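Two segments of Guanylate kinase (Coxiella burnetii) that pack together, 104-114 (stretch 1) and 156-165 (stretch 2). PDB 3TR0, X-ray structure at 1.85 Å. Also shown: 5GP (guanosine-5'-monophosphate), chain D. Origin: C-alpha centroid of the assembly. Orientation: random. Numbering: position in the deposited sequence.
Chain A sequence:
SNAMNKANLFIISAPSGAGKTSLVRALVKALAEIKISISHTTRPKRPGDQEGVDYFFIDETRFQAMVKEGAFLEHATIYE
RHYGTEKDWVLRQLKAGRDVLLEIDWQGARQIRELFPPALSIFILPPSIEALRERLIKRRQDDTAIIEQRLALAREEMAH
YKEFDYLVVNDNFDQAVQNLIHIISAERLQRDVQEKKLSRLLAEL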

# COMPACT_ATOMS: atom_id res chain seq x y z
N ILE A 104 -13.01 -9.75 -11.27
CA ILE A 104 -14.23 -10.46 -10.91
C ILE A 104 -15.21 -9.53 -10.21
O ILE A 104 -14.83 -8.45 -9.77
CB ILE A 104 -13.92 -11.66 -9.99
CG1 ILE A 104 -13.20 -11.20 -8.72
CG2 ILE A 104 -13.07 -12.70 -10.73
CD1 ILE A 104 -12.84 -12.33 -7.77
N ASP A 105 -16.47 -9.93 -10.12
CA ASP A 105 -17.50 -9.07 -9.54
C ASP A 105 -17.48 -9.15 -8.02
O ASP A 105 -16.63 -9.84 -7.44
CB ASP A 105 -18.90 -9.39 -10.08
CG ASP A 105 -19.55 -10.57 -9.37
OD1 ASP A 105 -18.83 -11.51 -8.99
OD2 ASP A 105 -20.79 -10.55 -9.20
N TRP A 106 -18.41 -8.45 -7.38
CA TRP A 106 -18.41 -8.38 -5.92
C TRP A 106 -18.70 -9.73 -5.26
O TRP A 106 -18.20 -10.01 -4.17
CB TRP A 106 -19.39 -7.31 -5.41
CG TRP A 106 -20.84 -7.61 -5.67
CD1 TRP A 106 -21.60 -7.16 -6.71
CD2 TRP A 106 -21.71 -8.43 -4.87
NE1 TRP A 106 -22.89 -7.65 -6.61
CE2 TRP A 106 -22.98 -8.43 -5.49
CE3 TRP A 106 -21.53 -9.16 -3.70
CZ2 TRP A 106 -24.06 -9.13 -4.97
CZ3 TRP A 106 -22.61 -9.86 -3.18
CH2 TRP A 106 -23.86 -9.84 -3.82
N GLN A 107 -19.49 -10.56 -5.93
CA GLN A 107 -19.80 -11.90 -5.43
C GLN A 107 -18.55 -12.76 -5.41
O GLN A 107 -18.27 -13.45 -4.44
CB GLN A 107 -20.86 -12.58 -6.29
CG GLN A 107 -22.16 -11.81 -6.41
CD GLN A 107 -23.13 -12.47 -7.37
OE1 GLN A 107 -24.02 -13.20 -6.95
NE2 GLN A 107 -22.95 -12.21 -8.66
N GLY A 108 -17.80 -12.72 -6.51
CA GLY A 108 -16.55 -13.45 -6.59
C GLY A 108 -15.55 -12.96 -5.56
O GLY A 108 -14.82 -13.75 -4.95
N ALA A 109 -15.52 -11.64 -5.36
CA ALA A 109 -14.61 -11.04 -4.38
C ALA A 109 -14.84 -11.62 -2.99
O ALA A 109 -13.90 -11.99 -2.30
CB ALA A 109 -14.78 -9.53 -4.37
N ARG A 110 -16.11 -11.69 -2.58
CA ARG A 110 -16.45 -12.26 -1.28
C ARG A 110 -15.90 -13.69 -1.13
O ARG A 110 -15.40 -14.06 -0.07
CB ARG A 110 -17.97 -12.25 -1.04
CG ARG A 110 -18.58 -10.86 -0.88
CD ARG A 110 -20.04 -10.96 -0.46
NE ARG A 110 -20.65 -9.66 -0.18
CZ ARG A 110 -21.85 -9.50 0.35
NH1 ARG A 110 -22.59 -10.56 0.66
NH2 ARG A 110 -22.33 -8.28 0.58
N GLN A 111 -15.99 -14.47 -2.20
CA GLN A 111 -15.51 -15.85 -2.17
C GLN A 111 -14.00 -15.92 -2.00
O GLN A 111 -13.49 -16.69 -1.19
CB GLN A 111 -15.92 -16.59 -3.45
CG GLN A 111 -17.41 -16.81 -3.59
CD GLN A 111 -17.78 -17.38 -4.95
OE1 GLN A 111 -17.26 -18.42 -5.36
NE2 GLN A 111 -18.65 -16.68 -5.66
N ILE A 112 -13.30 -15.10 -2.77
CA ILE A 112 -11.84 -15.08 -2.72
C ILE A 112 -11.33 -14.62 -1.35
O ILE A 112 -10.38 -15.20 -0.82
CB ILE A 112 -11.25 -14.18 -3.83
CG1 ILE A 112 -11.64 -14.73 -5.21
CG2 ILE A 112 -9.74 -14.11 -3.70
CD1 ILE A 112 -11.08 -16.11 -5.49
N ARG A 113 -11.95 -13.59 -0.79
CA ARG A 113 -11.55 -13.10 0.53
C ARG A 113 -11.63 -14.20 1.59
O ARG A 113 -10.77 -14.29 2.47
CB ARG A 113 -12.39 -11.90 0.97
CG ARG A 113 -12.08 -10.63 0.20
CD ARG A 113 -12.77 -9.41 0.82
NE ARG A 113 -12.85 -8.32 -0.15
CZ ARG A 113 -13.93 -8.03 -0.85
NH1 ARG A 113 -15.05 -8.73 -0.67
NH2 ARG A 113 -13.91 -7.03 -1.72
N GLU A 114 -12.67 -15.02 1.51
CA GLU A 114 -12.83 -16.15 2.42
C GLU A 114 -11.73 -17.18 2.20
O GLU A 114 -11.10 -17.66 3.14
CB GLU A 114 -14.19 -16.81 2.21
CG GLU A 114 -15.38 -15.98 2.68
CD GLU A 114 -15.83 -16.35 4.08
OE1 GLU A 114 -15.64 -17.53 4.48
OE2 GLU A 114 -16.36 -15.48 4.79
P 5GP D . -18.54 -9.00 -19.32
O1P 5GP D . -17.25 -9.24 -20.05
O2P 5GP D . -19.72 -9.89 -19.64
O3P 5GP D . -18.93 -7.55 -19.49
O5' 5GP D . -18.27 -9.02 -17.75
C5' 5GP D . -19.34 -9.07 -16.82
C4' 5GP D . -18.84 -8.95 -15.41
O4' 5GP D . -18.65 -10.27 -14.86
C3' 5GP D . -17.48 -8.29 -15.25
O3' 5GP D . -17.54 -6.88 -15.28
C2' 5GP D . -16.98 -8.85 -13.92
O2' 5GP D . -17.49 -8.08 -12.84
C1' 5GP D . -17.65 -10.23 -13.87
N9 5GP D . -16.69 -11.33 -14.12
C8 5GP D . -15.94 -11.57 -15.20
N7 5GP D . -15.23 -12.71 -14.98
C5 5GP D . -15.56 -13.17 -13.75
C6 5GP D . -15.19 -14.26 -12.98
O6 5GP D . -14.35 -15.09 -13.40
N1 5GP D . -15.73 -14.41 -11.76
C2 5GP D . -16.63 -13.54 -11.28
N2 5GP D . -17.17 -13.71 -10.05
N3 5GP D . -17.01 -12.48 -12.00
C4 5GP D . -16.49 -12.29 -13.23
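Stretch 2 (156-165) EEMAHYKEFD

Stretch 2 packs along one side of the stretch 1 helix through a mixed contact, combining an aromatic stack, a salt bridge with two hydrogen bonds and a cation-pi pair, that buries 483 Å² summed over both sides. In stretch 1, Ile 104 and Asp 105 are loop, and the helix runs from Trp 106 onward. Stretch 2 enters as the last part of a helix, with Glu 156 to Met 158 clearly helical, passes through a type I turn from Met 158 to Tyr 161, and runs on through a 3-10 segment to the extended backbone of Phe 164. The turn is closed by Tyr 161 N donating to Met 158 O at 3.1 Å. The two chains advance in the same general sense: Trp 106 lies abreast of His 160 (CA to CA 6.7 Å), and further on Arg 110 is nearest Glu 163 (CA to CA 8.2 Å) and Ala 109 nearest Phe 164 (CA to CA 8.6 Å).

At the start of the contact, the Glu 157 carboxylate reaches the beginning of the helix. Its OE2 accepts a weak hydrogen bond from Trp 106 N at 3.2 Å, while its OE1 lies 2.9 Å from Trp 106 CD1, at the edge of the indole. Asp 105 caps the helix, its OD1 accepting from Gly 108 N at 2.9 Å; the same OD1 accepts from N2 of the bound GMP at 3.0 Å, so the cap also touches the nucleotide. Two like charges approach here, Asp 105 OD2 and Glu 157 OE1 being 4.5 Å apart, and water 1 lies within hydrogen-bonding distance of both.

His 160 lies flat on Trp 106: the imidazole and the five-membered ring of the indole stack face to face, their centroids 3.6 Å apart and their planes inclined by 10°. The imidazole is held from within its own stretch, His 160 ND1 donating to Glu 163 OE2 at 2.8 Å. That carboxylate also receives Arg 110 in a nearly linear pair of bonds, Arg 110 NE to Glu 163 OE1 at 3.0 Å and Arg 110 NH2 to Glu 163 OE2 at 2.8 Å. Glu 163 thereby ties the stacked ring to the helix. The CA-to-CB bond of Arg 110 points sideways, but its long, extended side chain brings the guanidinium to the acid.

One helical turn beyond Ala 109, Arg 113 covers the Phe 164 ring, with Arg 113 CZ 4.7 Å from the ring centroid and almost on its normal, a cation-pi arrangement. Arg 113 NH2 also approaches Glu 163 O to 2.9 Å, but the angle is too poor for a hydrogen bond. Water 2 bridges the stretches, accepting from Arg 113 NH1 at 2.8 Å and donating to Glu 163 OE1 at 2.7 Å and Trp 106 O at 2.8 Å. Phe 164 CZ meets Ala 109 CB at 4.1 Å, the apolar part of the contact.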

# COMPACT_ATOMS: atom_id res chain seq x y z
N GLU A 156 -25.84 -1.21 -8.36
CA GLU A 156 -25.88 -2.25 -7.34
C GLU A 156 -24.49 -2.80 -7.09
O GLU A 156 -24.14 -3.14 -5.96
CB GLU A 156 -26.83 -3.37 -7.76
CG GLU A 156 -28.27 -2.93 -7.96
CD GLU A 156 -29.17 -4.06 -8.42
OE1 GLU A 156 -28.64 -5.16 -8.69
OE2 GLU A 156 -30.39 -3.85 -8.51
N GLU A 157 -23.70 -2.89 -8.16
CA GLU A 157 -22.30 -3.28 -8.03
C GLU A 157 -21.58 -2.24 -7.19
O GLU A 157 -20.80 -2.57 -6.30
CB GLU A 157 -21.64 -3.41 -9.40
CG GLU A 157 -20.18 -3.88 -9.36
CD GLU A 157 -20.05 -5.39 -9.31
OE1 GLU A 157 -21.09 -6.08 -9.40
OE2 GLU A 157 -18.92 -5.90 -9.17
N MSE A 158 -21.85 -0.97 -7.47
CA MSE A 158 -21.13 0.11 -6.79
C MSE A 158 -21.50 0.25 -5.31
O MSE A 158 -20.69 0.70 -4.51
CB MSE A 158 -21.32 1.44 -7.52
CG MSE A 158 -20.26 1.69 -8.58
SE MSE A 158 -20.54 3.32 -9.58
CE MSE A 158 -22.29 2.91 -10.34
N ALA A 159 -22.71 -0.17 -4.95
CA ALA A 159 -23.12 -0.14 -3.55
C ALA A 159 -22.26 -1.07 -2.70
O ALA A 159 -22.25 -0.97 -1.47
CB ALA A 159 -24.59 -0.52 -3.43
N HIS A 160 -21.54 -1.98 -3.36
CA HIS A 160 -20.68 -2.93 -2.65
C HIS A 160 -19.25 -2.43 -2.45
O HIS A 160 -18.39 -3.19 -2.01
CB HIS A 160 -20.65 -4.28 -3.38
CG HIS A 160 -21.93 -5.04 -3.30
ND1 HIS A 160 -22.25 -5.86 -2.24
CD2 HIS A 160 -22.99 -5.10 -4.15
CE1 HIS A 160 -23.44 -6.40 -2.44
NE2 HIS A 160 -23.91 -5.95 -3.59
N TYR A 161 -18.99 -1.16 -2.77
CA TYR A 161 -17.63 -0.64 -2.73
C TYR A 161 -17.03 -0.70 -1.32
O TYR A 161 -15.81 -0.71 -1.16
CB TYR A 161 -17.58 0.80 -3.24
CG TYR A 161 -18.02 1.83 -2.22
CD1 TYR A 161 -19.35 2.23 -2.15
CD2 TYR A 161 -17.12 2.38 -1.32
CE1 TYR A 161 -19.77 3.16 -1.21
CE2 TYR A 161 -17.53 3.32 -0.37
CZ TYR A 161 -18.86 3.70 -0.33
OH TYR A 161 -19.29 4.62 0.60
N LYS A 162 -17.90 -0.73 -0.31
CA LYS A 162 -17.45 -0.75 1.08
C LYS A 162 -16.74 -2.05 1.48
O LYS A 162 -16.13 -2.12 2.54
CB LYS A 162 -18.63 -0.53 2.02
CG LYS A 162 -19.26 0.85 1.91
CD LYS A 162 -20.50 0.94 2.77
CE LYS A 162 -21.14 2.31 2.69
NZ LYS A 162 -20.26 3.36 3.28
N GLU A 163 -16.83 -3.06 0.63
CA GLU A 163 -16.22 -4.35 0.92
C GLU A 163 -14.78 -4.42 0.43
O GLU A 163 -14.09 -5.42 0.63
CB GLU A 163 -17.06 -5.47 0.29
CG GLU A 163 -18.49 -5.49 0.82
CD GLU A 163 -19.42 -6.38 0.03
OE1 GLU A 163 -18.93 -7.30 -0.66
OE2 GLU A 163 -20.64 -6.15 0.09
N PHE A 164 -14.31 -3.34 -0.19
CA PHE A 164 -13.01 -3.34 -0.85
C PHE A 164 -11.96 -2.58 -0.07
O PHE A 164 -12.28 -1.67 0.69
CB PHE A 164 -13.15 -2.81 -2.28
CG PHE A 164 -13.89 -3.74 -3.19
CD1 PHE A 164 -15.27 -3.87 -3.08
CD2 PHE A 164 -13.22 -4.52 -4.11
CE1 PHE A 164 -15.95 -4.76 -3.89
CE2 PHE A 164 -13.90 -5.41 -4.92
CZ PHE A 164 -15.27 -5.52 -4.81
N ASP A 165 -10.70 -2.95 -0.26
CA ASP A 165 -9.59 -2.33 0.48
C ASP A 165 -9.20 -0.96 -0.05
O ASP A 165 -8.80 -0.08 0.71
CB ASP A 165 -8.36 -3.25 0.45
CG ASP A 165 -8.64 -4.61 1.05
OD1 ASP A 165 -9.10 -4.67 2.21
OD2 ASP A 165 -8.40 -5.62 0.37
O HOH W 1 -22.34 -8.75 -10.24
O HOH W 2 -17.09 -8.06 -2.54
O HOH W 3 -24.14 -6.16 -9.46
O HOH W 4 -10.20 -7.61 0.33